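Local coordinates for protein L-methionine gamma-lyase (Fusobacterium nucleatum subsp. nucleatum, PDB 6LXU) that is a pyridoxal-phosphate-dependent enzyme of the Cys/Met metabolism family, built as an assembly of four chains, at residues 38-43 / 47-52; 65-70 / 83-88; 60-65 / 239-244; 90-95 / 223-228. All coordinates share one frame; numbering follows the deposited sequence.

Contacts 2 and 4 are fully buried and almost wholly apolar: each lays a helix on one of two neighbouring antiparallel strands, 82-86 and 223-227, at one end of the seven-stranded sheet. Contacts 1 and 3 are only partly buried and use arginines, backbone carbonyls and, in contact 1, ordered waters. Contact 1 is the outlying one, its centre about 36 Å from that of the chain. F38 of contact 1 packs on P65, which contacts 2 and 3 share, while T244 OG1 of contact 3 reaches S95 OG of contact 4. All four touch the second subunit: contact 1 through backbone groups and F40, contact 2 through the S87 and S88 hydroxyls, contact 3 through R61, contact 4 by packing of M90 and S94.

Contact 1 of 4, residues 38-43 / 47-52; sequences FIFDSA and GRRFAL
R49 brings its guanidinium to the rim of the F40 ring, with R49 NH1 3.7 Å from F40 CD1 and close to the ring plane. The guanidinium is turned 64° from that plane, so the two groups do not stack. CG of R49 lies anti to its carbonyl carbon (chi1 -68°), and the chain runs extended from CG to NE, long enough to span from the helix to the loop. A water completes the link, accepting from R49 NH1 at 2.7 Å, in the guanidinium plane, and donating to I39 O at 2.6 Å. At the tip of the F40 ring, F40 CZ touches F50 CE2 at 4.3 Å, the two phenyl rings meeting obliquely. One face of the F40 ring is met by F38 O, 4.2 Å above its centre.

The two segments are the entry and exit of the short helix 43-50. S42 is its N-cap, using its hydroxyl on Q45 N, which suits serine's short side chain. Between the segments, G47 N bonds to A43 O at 2.9 Å and 165°, a regular helical i to i+4 bond. At the other end L52, with positive phi, is the C-prime residue of a Schellman motif.

Second-shell partners fix the arginines. R49 NE gives to A55 O and R49 NH1 to Y57 O, while R48 pairs with E54; a water bonded to S42 OG makes a weak further bond to R48 NH2. The apolar side of the contact is covered by the second subunit, whose M355 packs on both F40 and F50; I39 meets L28 of the third subunit.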
loop_
_atom_site.group_PDB
_atom_site.type_symbol
_atom_site.label_atom_id
_atom_site.label_comp_id
_atom_site.label_asym_id
_atom_site.label_seq_id
_atom_site.Cartn_x
_atom_site.Cartn_y
_atom_site.Cartn_z
ATOM N N PHE A 38 -9.479 -7.146 -15.693
ATOM C CA PHE A 38 -8.454 -7.184 -16.727
ATOM C C PHE A 38 -9.128 -6.907 -18.061
ATOM O O PHE A 38 -10.262 -7.349 -18.316
ATOM C CB PHE A 38 -7.766 -8.543 -16.758
ATOM C CG PHE A 38 -7.006 -8.854 -15.501
ATOM C CD1 PHE A 38 -7.656 -9.292 -14.351
ATOM C CD2 PHE A 38 -5.634 -8.694 -15.454
ATOM C CE1 PHE A 38 -6.960 -9.553 -13.185
ATOM C CE2 PHE A 38 -4.928 -8.985 -14.300
ATOM C CZ PHE A 38 -5.598 -9.399 -13.155
ATOM N N ILE A 39 -8.448 -6.177 -18.916
ATOM C CA ILE A 39 -9.044 -5.789 -20.188
ATOM C C ILE A 39 -8.591 -6.712 -21.307
ATOM O O ILE A 39 -7.455 -7.177 -21.329
ATOM C CB ILE A 39 -8.822 -4.303 -20.524
ATOM C CG1 ILE A 39 -7.379 -3.972 -20.838
ATOM C CG2 ILE A 39 -9.341 -3.420 -19.399
ATOM C CD1 ILE A 39 -7.235 -2.540 -21.310
ATOM N N PHE A 40 -9.501 -6.964 -22.241
ATOM C CA PHE A 40 -9.216 -7.785 -23.412
ATOM C C PHE A 40 -8.977 -6.897 -24.621
ATOM O O PHE A 40 -9.562 -5.840 -24.747
ATOM C CB PHE A 40 -10.385 -8.725 -23.684
ATOM C CG PHE A 40 -10.825 -9.499 -22.480
ATOM C CD1 PHE A 40 -9.947 -10.371 -21.841
ATOM C CD2 PHE A 40 -12.098 -9.356 -21.971
ATOM C CE1 PHE A 40 -10.346 -11.087 -20.730
ATOM C CE2 PHE A 40 -12.495 -10.073 -20.859
ATOM C CZ PHE A 40 -11.616 -10.942 -20.237
ATOM N N ASP A 41 -8.124 -7.387 -25.527
ATOM C CA ASP A 41 -7.808 -6.678 -26.775
ATOM C C ASP A 41 -8.964 -6.750 -27.774
ATOM O O ASP A 41 -9.051 -5.927 -28.683
ATOM C CB ASP A 41 -6.564 -7.274 -27.467
ATOM C CG ASP A 41 -5.309 -7.234 -26.607
ATOM O OD1 ASP A 41 -5.175 -6.302 -25.787
ATOM O OD2 ASP A 41 -4.449 -8.129 -26.774
ATOM N N SER A 42 -9.810 -7.763 -27.619
ATOM C CA SER A 42 -10.916 -8.019 -28.534
ATOM C C SER A 42 -11.928 -8.891 -27.823
ATOM O O SER A 42 -11.623 -9.539 -26.820
ATOM C CB SER A 42 -10.408 -8.757 -29.781
ATOM O OG SER A 42 -9.904 -10.015 -29.410
ATOM N N ALA A 43 -13.130 -8.949 -28.381
ATOM C CA ALA A 43 -14.147 -9.881 -27.897
ATOM C C ALA A 43 -13.628 -11.314 -27.965
ATOM O O ALA A 43 -13.801 -12.097 -27.037
ATOM C CB ALA A 43 -15.432 -9.752 -28.707
ATOM N N GLY A 47 -13.264 -14.319 -25.175
ATOM C CA GLY A 47 -13.809 -15.667 -25.377
ATOM C C GLY A 47 -12.777 -16.772 -25.215
ATOM O O GLY A 47 -13.039 -17.775 -24.570
ATOM N N ARG A 48 -11.595 -16.555 -25.772
ATOM C CA ARG A 48 -10.527 -17.554 -25.666
ATOM C C ARG A 48 -10.101 -17.757 -24.216
ATOM O O ARG A 48 -9.850 -18.881 -23.792
ATOM C CB ARG A 48 -9.323 -17.188 -26.527
ATOM C CG ARG A 48 -9.572 -17.387 -28.014
ATOM C CD ARG A 48 -8.288 -17.293 -28.817
ATOM N NE ARG A 48 -7.724 -15.945 -28.805
ATOM C CZ ARG A 48 -8.033 -14.957 -29.654
ATOM N NH1 ARG A 48 -8.924 -15.150 -30.625
ATOM N NH2 ARG A 48 -7.449 -13.776 -29.533
ATOM N N ARG A 49 -10.056 -16.686 -23.429
ATOM C CA ARG A 49 -9.690 -16.845 -22.014
ATOM C C ARG A 49 -10.747 -17.587 -21.236
ATOM O O ARG A 49 -10.415 -18.461 -20.448
ATOM C CB ARG A 49 -9.381 -15.513 -21.368
ATOM C CG ARG A 49 -8.124 -14.941 -21.958
ATOM C CD ARG A 49 -7.443 -14.026 -21.002
ATOM N NE ARG A 49 -6.266 -13.461 -21.646
ATOM C CZ ARG A 49 -5.861 -12.208 -21.529
ATOM N NH1 ARG A 49 -6.520 -11.357 -20.749
ATOM N NH2 ARG A 49 -4.779 -11.798 -22.186
ATOM N N PHE A 50 -12.020 -17.280 -21.482
ATOM C CA PHE A 50 -13.106 -18.001 -20.822
ATOM C C PHE A 50 -13.202 -19.470 -21.249
ATOM O O PHE A 50 -13.656 -20.309 -20.474
ATOM C CB PHE A 50 -14.449 -17.297 -21.030
ATOM C CG PHE A 50 -14.693 -16.204 -20.037
ATOM C CD1 PHE A 50 -15.155 -16.522 -18.770
ATOM C CD2 PHE A 50 -14.426 -14.873 -20.342
ATOM C CE1 PHE A 50 -15.374 -15.538 -17.824
ATOM C CE2 PHE A 50 -14.641 -13.877 -19.386
ATOM C CZ PHE A 50 -15.106 -14.218 -18.129
ATOM N N ALA A 51 -12.772 -19.763 -22.475
ATOM C CA ALA A 51 -12.759 -21.138 -22.991
ATOM C C ALA A 51 -11.452 -21.884 -22.682
ATOM O O ALA A 51 -11.267 -23.007 -23.167
ATOM C CB ALA A 51 -13.010 -21.113 -24.492
ATOM N N LEU A 52 -10.560 -21.278 -21.889
ATOM C CA LEU A 52 -9.245 -21.851 -21.544
ATOM C C LEU A 52 -8.401 -22.198 -22.783
ATOM O O LEU A 52 -7.645 -23.180 -22.777
ATOM C CB LEU A 52 -9.406 -23.076 -20.631
ATOM C CG LEU A 52 -10.337 -22.944 -19.423
ATOM C CD1 LEU A 52 -10.429 -24.263 -18.671
ATOM C CD2 LEU A 52 -9.879 -21.839 -18.488
HETATM O O HOH W 1 -5.721 -8.813 -20.204
HETATM O O HOH W 2 -7.297 -10.561 -30.112
#

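Contact 2 of 4, residues 65-70 / 83-88; sequences PTTTVL and GIAMSS
T68 OG1, next along the helix from the T67 whose methyl meets A85 of the strand, is gripped by Y57 OH and N64 O; on the other side of T67 in sequence, T66 OG1 is held by P31 O and Y33 N, and the backbone N of A85 is bonded to E71 OE2, one residue beyond the 65-70 segment. These polar ties frame a contact that is itself carbon against carbon, with no hydrogen bond between the two segments.

The touch itself is small, burying 90 Å² in all. T67 CG2 lies 3.6 Å from A85 CB, methyl against methyl, where the backbones come nearest. T67 sets its methyl anti to the backbone N (chi1 -51° to OG1), which sends CG2 out to the strand and leaves the hydroxyl beside its own N. One helical turn on, L70 adds CD2 at 4.3 Å from A85 CB, so the alanine methyl is met by two side chains of one helix face. A85 suits the place because its single methyl lets a helix lie this near the sheet, and a branched threonine and a leucine supply the rest of the surface.

A85 and L70 also pack on L224 of strand 223-227, the neighbour of 82-86, which is outermost in the sheet within this chain, and helix 250-260 lies against T67 and L70 on this side of the sheet. Alternate strand residues I84 and M86 turn to the other side, where helix 229-244 covers them.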
loop_
_atom_site.group_PDB
_atom_site.type_symbol
_atom_site.label_atom_id
_atom_site.label_comp_id
_atom_site.label_asym_id
_atom_site.label_seq_id
_atom_site.Cartn_x
_atom_site.Cartn_y
_atom_site.Cartn_z
ATOM N N PRO A 65 -1.725 -11.681 -11.429
ATOM C CA PRO A 65 -0.301 -11.978 -11.657
ATOM C C PRO A 65 0.589 -11.856 -10.419
ATOM O O PRO A 65 1.525 -12.634 -10.271
ATOM C CB PRO A 65 0.116 -11.034 -12.780
ATOM C CG PRO A 65 -1.067 -10.232 -13.122
ATOM C CD PRO A 65 -2.239 -10.641 -12.322
ATOM N N THR A 66 0.334 -10.874 -9.550
ATOM C CA THR A 66 1.098 -10.789 -8.304
ATOM C C THR A 66 0.892 -12.055 -7.472
ATOM O O THR A 66 1.827 -12.682 -6.992
ATOM C CB THR A 66 0.730 -9.530 -7.500
ATOM O OG1 THR A 66 0.832 -8.375 -8.332
ATOM C CG2 THR A 66 1.602 -9.404 -6.262
ATOM N N THR A 67 -0.371 -12.449 -7.331
ATOM C CA THR A 67 -0.704 -13.630 -6.555
ATOM C C THR A 67 -0.126 -14.905 -7.176
ATOM O O THR A 67 0.297 -15.797 -6.450
ATOM C CB THR A 67 -2.214 -13.709 -6.398
ATOM O OG1 THR A 67 -2.640 -12.434 -5.911
ATOM C CG2 THR A 67 -2.617 -14.785 -5.440
ATOM N N THR A 68 -0.116 -14.975 -8.504
ATOM C CA THR A 68 0.478 -16.138 -9.174
ATOM C C THR A 68 1.935 -16.360 -8.779
ATOM O O THR A 68 2.359 -17.498 -8.572
ATOM C CB THR A 68 0.369 -15.993 -10.695
ATOM O OG1 THR A 68 -1.018 -16.036 -11.030
ATOM C CG2 THR A 68 1.107 -17.107 -11.440
ATOM N N VAL A 69 2.698 -15.284 -8.672
ATOM C CA VAL A 69 4.094 -15.400 -8.242
ATOM C C VAL A 69 4.189 -16.022 -6.865
ATOM O O VAL A 69 4.983 -16.929 -6.643
ATOM C CB VAL A 69 4.809 -14.052 -8.310
ATOM C CG1 VAL A 69 6.177 -14.111 -7.643
ATOM C CG2 VAL A 69 4.950 -13.633 -9.758
ATOM N N LEU A 70 3.347 -15.547 -5.944
ATOM C CA LEU A 70 3.318 -16.110 -4.608
ATOM C C LEU A 70 2.968 -17.596 -4.620
ATOM O O LEU A 70 3.582 -18.407 -3.928
ATOM C CB LEU A 70 2.326 -15.329 -3.746
ATOM C CG LEU A 70 2.060 -15.877 -2.348
ATOM C CD1 LEU A 70 3.337 -15.956 -1.534
ATOM C CD2 LEU A 70 1.030 -15.006 -1.643
ATOM N N GLY A 83 0.253 -24.013 -6.512
ATOM C CA GLY A 83 -0.119 -23.254 -5.330
ATOM C C GLY A 83 -1.393 -22.466 -5.528
ATOM O O GLY A 83 -1.727 -22.080 -6.646
ATOM N N ILE A 84 -2.114 -22.246 -4.423
ATOM C CA ILE A 84 -3.289 -21.383 -4.407
ATOM C C ILE A 84 -3.192 -20.501 -3.175
ATOM O O ILE A 84 -2.870 -20.988 -2.092
ATOM C CB ILE A 84 -4.605 -22.169 -4.309
ATOM C CG1 ILE A 84 -4.592 -23.434 -5.162
ATOM C CG2 ILE A 84 -5.774 -21.282 -4.709
ATOM C CD1 ILE A 84 -5.774 -24.293 -4.841
ATOM N N ALA A 85 -3.491 -19.211 -3.343
ATOM C CA ALA A 85 -3.473 -18.257 -2.240
ATOM C C ALA A 85 -4.879 -17.820 -1.866
ATOM O O ALA A 85 -5.753 -17.671 -2.724
ATOM C CB ALA A 85 -2.646 -17.049 -2.597
ATOM N N MET A 86 -5.055 -17.581 -0.568
ATOM C CA MET A 86 -6.312 -17.116 0.009
ATOM C C MET A 86 -6.013 -16.034 1.034
ATOM O O MET A 86 -4.885 -15.852 1.471
ATOM C CB MET A 86 -7.080 -18.260 0.679
ATOM C CG MET A 86 -7.521 -19.372 -0.256
ATOM S SD MET A 86 -6.220 -20.532 -0.705
ATOM C CE MET A 86 -7.231 -21.760 -1.524
ATOM N N SER A 87 -7.073 -15.355 1.464
ATOM C CA SER A 87 -6.954 -14.219 2.377
ATOM C C SER A 87 -6.885 -14.584 3.861
ATOM O O SER A 87 -6.885 -13.685 4.701
ATOM C CB SER A 87 -8.053 -13.213 2.112
ATOM O OG SER A 87 -9.302 -13.814 2.338
ATOM N N SER A 88 -6.779 -15.874 4.188
ATOM C CA SER A 88 -6.362 -16.309 5.529
ATOM C C SER A 88 -6.027 -17.787 5.459
ATOM O O SER A 88 -6.438 -18.488 4.530
ATOM C CB SER A 88 -7.458 -16.101 6.583
ATOM O OG SER A 88 -8.547 -16.985 6.370
#

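Contact 3 of 4, residues 60-65 / 239-244; sequences TRLGNP and GLKDMT
The side chains of R61 and K241 cross at about a right angle, and R61 NH1 comes 2.9 Å from K241 O. The angle at the hydrogen is only 121°, so this bond is weak. R61 leaves its backbone with CG anti to N and then folds at chi3 (47°), which turns the guanidinium back toward the helix.

K241 also starts anti to its N, then bends twice, at chi3 and chi4, in the conformer described here; a second was modelled, so all contacts of this side chain are less certain. In this one K241 CG meets the guanidinium edge in its plane, 3.4 Å from R61 NH1. K241 CD lies beside L62 CD2, the two side chains pointing the same way, and the curl returns NZ to D242 OD1 at 3.0 Å as a salt bridge on the syn side of the carboxylate. The long aliphatic stem lets lysine lie along the leucine while its ammonium is paired with D242. L240 CD2 adds a looser contact with R61 O at 4.0 Å.

The helix carries a wider pi-type turn here, T244 N binding G239 O at 2.9 Å.

Across the subunit boundary R61 NE bonds to the cofactor-bearing LLP side chain of the second subunit, its strongest polar partner, consistent with this loop contributing to the cofactor site of that subunit. The loop itself is pinned by N64, the N-cap of helix 65-78, whose ND2 gives a nearly straight bond (170°, 3.1 Å) to T60 OG1. L62 O is held by R236 of helix 229-244.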
loop_
_atom_site.group_PDB
_atom_site.type_symbol
_atom_site.label_atom_id
_atom_site.label_comp_id
_atom_site.label_asym_id
_atom_site.label_seq_id
_atom_site.Cartn_x
_atom_site.Cartn_y
_atom_site.Cartn_z
ATOM N N THR A 60 -9.602 -10.826 -10.560
ATOM C CA THR A 60 -8.698 -11.190 -9.471
ATOM C C THR A 60 -9.198 -12.322 -8.581
ATOM O O THR A 60 -8.382 -13.079 -8.074
ATOM C CB THR A 60 -8.304 -9.932 -8.688
ATOM O OG1 THR A 60 -7.434 -9.199 -9.553
ATOM C CG2 THR A 60 -7.588 -10.216 -7.366
ATOM N N ARG A 61 -10.523 -12.509 -8.416
ATOM C CA ARG A 61 -10.979 -13.677 -7.651
ATOM C C ARG A 61 -10.529 -15.000 -8.288
ATOM O O ARG A 61 -10.256 -15.959 -7.568
ATOM C CB ARG A 61 -12.497 -13.654 -7.427
ATOM C CG ARG A 61 -13.069 -14.896 -6.730
ATOM C CD ARG A 61 -14.332 -14.625 -5.887
ATOM N NE ARG A 61 -15.313 -13.819 -6.602
ATOM C CZ ARG A 61 -16.063 -14.252 -7.619
ATOM N NH1 ARG A 61 -16.014 -15.528 -8.007
ATOM N NH2 ARG A 61 -16.844 -13.408 -8.270
ATOM N N LEU A 62 -10.444 -15.034 -9.619
ATOM C CA LEU A 62 -9.939 -16.219 -10.339
ATOM C C LEU A 62 -8.428 -16.357 -10.251
ATOM O O LEU A 62 -7.914 -17.486 -10.145
ATOM C CB LEU A 62 -10.350 -16.178 -11.806
ATOM C CG LEU A 62 -11.847 -16.182 -12.091
ATOM C CD1 LEU A 62 -12.125 -16.026 -13.580
ATOM C CD2 LEU A 62 -12.514 -17.428 -11.552
ATOM N N GLY A 63 -7.718 -15.236 -10.299
ATOM C CA GLY A 63 -6.265 -15.217 -10.294
ATOM C C GLY A 63 -5.761 -13.839 -10.636
ATOM O O GLY A 63 -6.475 -13.037 -11.212
ATOM N N ASN A 64 -4.501 -13.577 -10.272
ATOM C CA ASN A 64 -3.903 -12.258 -10.422
ATOM C C ASN A 64 -2.393 -12.471 -10.570
ATOM O O ASN A 64 -1.849 -13.326 -9.898
ATOM C CB ASN A 64 -4.237 -11.431 -9.161
ATOM C CG ASN A 64 -3.553 -10.085 -9.122
ATOM O OD1 ASN A 64 -2.345 -9.993 -8.905
ATOM N ND2 ASN A 64 -4.329 -9.016 -9.313
ATOM N N PRO A 65 -1.725 -11.681 -11.429
ATOM C CA PRO A 65 -0.301 -11.978 -11.657
ATOM C C PRO A 65 0.589 -11.856 -10.419
ATOM O O PRO A 65 1.525 -12.634 -10.271
ATOM C CB PRO A 65 0.116 -11.034 -12.780
ATOM C CG PRO A 65 -1.067 -10.232 -13.122
ATOM C CD PRO A 65 -2.239 -10.641 -12.322
ATOM N N GLY A 239 -13.862 -24.133 -4.555
ATOM C CA GLY A 239 -13.752 -23.686 -3.169
ATOM C C GLY A 239 -13.551 -22.192 -3.039
ATOM O O GLY A 239 -14.349 -21.497 -2.392
ATOM N N LEU A 240 -12.506 -21.682 -3.659
ATOM C CA LEU A 240 -12.199 -20.253 -3.592
ATOM C C LEU A 240 -13.203 -19.422 -4.383
ATOM O O LEU A 240 -13.744 -18.430 -3.875
ATOM C CB LEU A 240 -10.777 -20.001 -4.091
ATOM C CG LEU A 240 -10.341 -18.541 -4.265
ATOM C CD1 LEU A 240 -10.427 -17.731 -2.978
ATOM C CD2 LEU A 240 -8.918 -18.494 -4.805
ATOM N N LYS A 241 -13.482 -19.815 -5.621
ATOM C CA LYS A 241 -14.297 -18.991 -6.504
ATOM C C LYS A 241 -15.699 -18.748 -5.944
ATOM O O LYS A 241 -16.212 -17.623 -6.004
ATOM C CB LYS A 241 -14.425 -19.632 -7.900
ATOM C CG LYS A 241 -15.084 -18.719 -8.924
ATOM C CD LYS A 241 -15.129 -19.333 -10.317
ATOM C CE LYS A 241 -16.270 -20.319 -10.501
ATOM N NZ LYS A 241 -17.546 -19.618 -10.804
ATOM N N ASP A 242 -16.313 -19.814 -5.430
ATOM C CA ASP A 242 -17.731 -19.806 -5.076
ATOM C C ASP A 242 -18.024 -20.072 -3.610
ATOM O O ASP A 242 -19.020 -19.536 -3.105
ATOM C CB ASP A 242 -18.490 -20.875 -5.888
ATOM C CG ASP A 242 -18.429 -20.679 -7.400
ATOM O OD1 ASP A 242 -18.255 -19.552 -7.854
ATOM O OD2 ASP A 242 -18.615 -21.686 -8.122
ATOM N N MET A 243 -17.245 -20.908 -2.934
ATOM C CA MET A 243 -17.688 -21.367 -1.628
ATOM C C MET A 243 -17.087 -20.637 -0.439
ATOM O O MET A 243 -17.648 -20.697 0.647
ATOM C CB MET A 243 -17.487 -22.858 -1.530
ATOM C CG MET A 243 -18.143 -23.574 -2.699
ATOM S SD MET A 243 -18.112 -25.361 -2.591
ATOM C CE MET A 243 -19.282 -25.675 -1.270
ATOM N N THR A 244 -15.978 -19.920 -0.644
ATOM C CA THR A 244 -15.439 -19.050 0.389
ATOM C C THR A 244 -15.210 -17.625 -0.093
ATOM O O THR A 244 -15.294 -16.700 0.710
ATOM C CB THR A 244 -14.117 -19.567 0.953
ATOM O OG1 THR A 244 -13.100 -19.418 -0.045
ATOM C CG2 THR A 244 -14.216 -21.018 1.410
#

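Contact 4 of 4, residues 90-95 / 223-228; sequences MGAISS and GLVVTR
A92 carries about half of this contact, pressing its methyl onto the start of strand 223-227. A92 CB lies 3.7 Å from V225 CG2 and equally close to L224 N, with G223 CA at 4.0 Å. G223 suits its place because it has no side chain, so the helix can come so near that the CA atoms of A92 and G223 are 5.0 Å apart. V225 meets the helix with one branch: CG1 is anti to its backbone N (chi1 178°), which leaves CG2 to face the methyl of A92.

Helix 89-100 thus rests on the sheet with a small residue, its axis 6.5 Å from that of the strand and running with it at 41°. This is the seven-stranded sheet of the fold type I PLP enzymes. At the helix's start, M90 N bonds to the phosphate oxygen OP3 of LLP212.

S94 and S95 also bond back to their own helix. S94 OG gives to M90 O at 2.8 Å and S95 OG to G91 O at 2.7 Å, each from the opposite face to the main-chain donor; S95 OG further meets T244 OG1. No hydrogen bond joins the two segments, so between them the contact is van der Waals packing.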
loop_
_atom_site.group_PDB
_atom_site.type_symbol
_atom_site.label_atom_id
_atom_site.label_comp_id
_atom_site.label_asym_id
_atom_site.label_seq_id
_atom_site.Cartn_x
_atom_site.Cartn_y
_atom_site.Cartn_z
ATOM N N MET A 90 -7.460 -19.884 7.468
ATOM C CA MET A 90 -8.774 -20.514 7.499
ATOM C C MET A 90 -9.426 -20.500 6.123
ATOM O O MET A 90 -10.194 -21.423 5.800
ATOM C CB MET A 90 -9.694 -19.897 8.559
ATOM C CG MET A 90 -9.244 -20.133 9.989
ATOM S SD MET A 90 -8.783 -21.825 10.387
ATOM C CE MET A 90 -10.302 -22.716 10.063
ATOM N N GLY A 91 -9.125 -19.494 5.300
ATOM C CA GLY A 91 -9.549 -19.507 3.910
ATOM C C GLY A 91 -8.949 -20.645 3.099
ATOM O O GLY A 91 -9.634 -21.255 2.271
ATOM N N ALA A 92 -7.658 -20.915 3.303
ATOM C CA ALA A 92 -7.002 -22.042 2.645
ATOM C C ALA A 92 -7.620 -23.366 3.084
ATOM O O ALA A 92 -7.926 -24.230 2.246
ATOM C CB ALA A 92 -5.511 -22.017 2.945
ATOM N N ILE A 93 -7.798 -23.524 4.394
ATOM C CA ILE A 93 -8.337 -24.764 4.966
ATOM C C ILE A 93 -9.778 -25.006 4.523
ATOM O O ILE A 93 -10.110 -26.091 3.993
ATOM C CB ILE A 93 -8.204 -24.730 6.499
ATOM C CG1 ILE A 93 -6.720 -24.830 6.897
ATOM C CG2 ILE A 93 -8.996 -25.848 7.179
ATOM C CD1 ILE A 93 -6.443 -24.318 8.299
ATOM N N SER A 94 -10.637 -24.002 4.701
ATOM C CA SER A 94 -12.047 -24.147 4.345
ATOM C C SER A 94 -12.236 -24.310 2.844
ATOM O O SER A 94 -13.028 -25.151 2.405
ATOM C CB SER A 94 -12.896 -22.994 4.897
ATOM O OG SER A 94 -12.513 -21.744 4.355
ATOM N N SER A 95 -11.530 -23.530 2.027
ATOM C CA SER A 95 -11.684 -23.666 0.585
ATOM C C SER A 95 -11.359 -25.085 0.140
ATOM O O SER A 95 -12.033 -25.650 -0.719
ATOM C CB SER A 95 -10.777 -22.723 -0.178
ATOM O OG SER A 95 -11.103 -21.349 0.035
ATOM N N GLY A 223 -3.517 -17.249 3.584
ATOM C CA GLY A 223 -3.381 -18.697 3.544
ATOM C C GLY A 223 -2.828 -19.146 2.214
ATOM O O GLY A 223 -2.941 -18.451 1.207
ATOM N N LEU A 224 -2.242 -20.347 2.221
ATOM C CA LEU A 224 -1.692 -20.951 1.007
ATOM C C LEU A 224 -1.989 -22.432 0.999
ATOM O O LEU A 224 -2.026 -23.083 2.048
ATOM C CB LEU A 224 -0.184 -20.730 0.903
ATOM C CG LEU A 224 0.274 -19.281 0.804
ATOM C CD1 LEU A 224 1.750 -19.130 1.091
ATOM C CD2 LEU A 224 -0.083 -18.694 -0.539
ATOM N N VAL A 225 -2.203 -22.960 -0.207
ATOM C CA VAL A 225 -2.396 -24.388 -0.442
ATOM C C VAL A 225 -1.402 -24.836 -1.498
ATOM O O VAL A 225 -1.203 -24.121 -2.472
ATOM C CB VAL A 225 -3.832 -24.670 -0.946
ATOM C CG1 VAL A 225 -4.043 -26.153 -1.239
ATOM C CG2 VAL A 225 -4.879 -24.165 0.037
ATOM N N VAL A 226 -0.804 -26.019 -1.308
ATOM C CA VAL A 226 0.006 -26.645 -2.353
ATOM C C VAL A 226 -0.476 -28.069 -2.563
ATOM O O VAL A 226 -0.643 -28.825 -1.615
ATOM C CB VAL A 226 1.504 -26.650 -2.029
ATOM C CG1 VAL A 226 2.297 -27.270 -3.186
ATOM C CG2 VAL A 226 2.000 -25.229 -1.782
ATOM N N THR A 227 -0.686 -28.426 -3.831
ATOM C CA THR A 227 -1.118 -29.770 -4.188
ATOM C C THR A 227 -0.873 -30.015 -5.676
ATOM O O THR A 227 -0.299 -29.186 -6.376
ATOM C CB THR A 227 -2.593 -29.988 -3.753
ATOM O OG1 THR A 227 -2.962 -31.358 -3.950
ATOM C CG2 THR A 227 -3.568 -29.122 -4.514
ATOM N N ARG A 228 -1.327 -31.183 -6.144
ATOM C CA ARG A 228 -1.242 -31.525 -7.568
ATOM C C ARG A 228 -2.164 -30.626 -8.377
ATOM O O ARG A 228 -3.206 -30.173 -7.868
ATOM C CB ARG A 228 -1.673 -32.976 -7.828
ATOM C CG ARG A 228 -0.917 -34.049 -7.102
ATOM C CD ARG A 228 -1.523 -35.424 -7.369
ATOM N NE ARG A 228 -2.866 -35.685 -6.826
ATOM C CZ ARG A 228 -3.156 -36.191 -5.609
ATOM N NH1 ARG A 228 -2.195 -36.437 -4.728
ATOM N NH2 ARG A 228 -4.413 -36.427 -5.271
#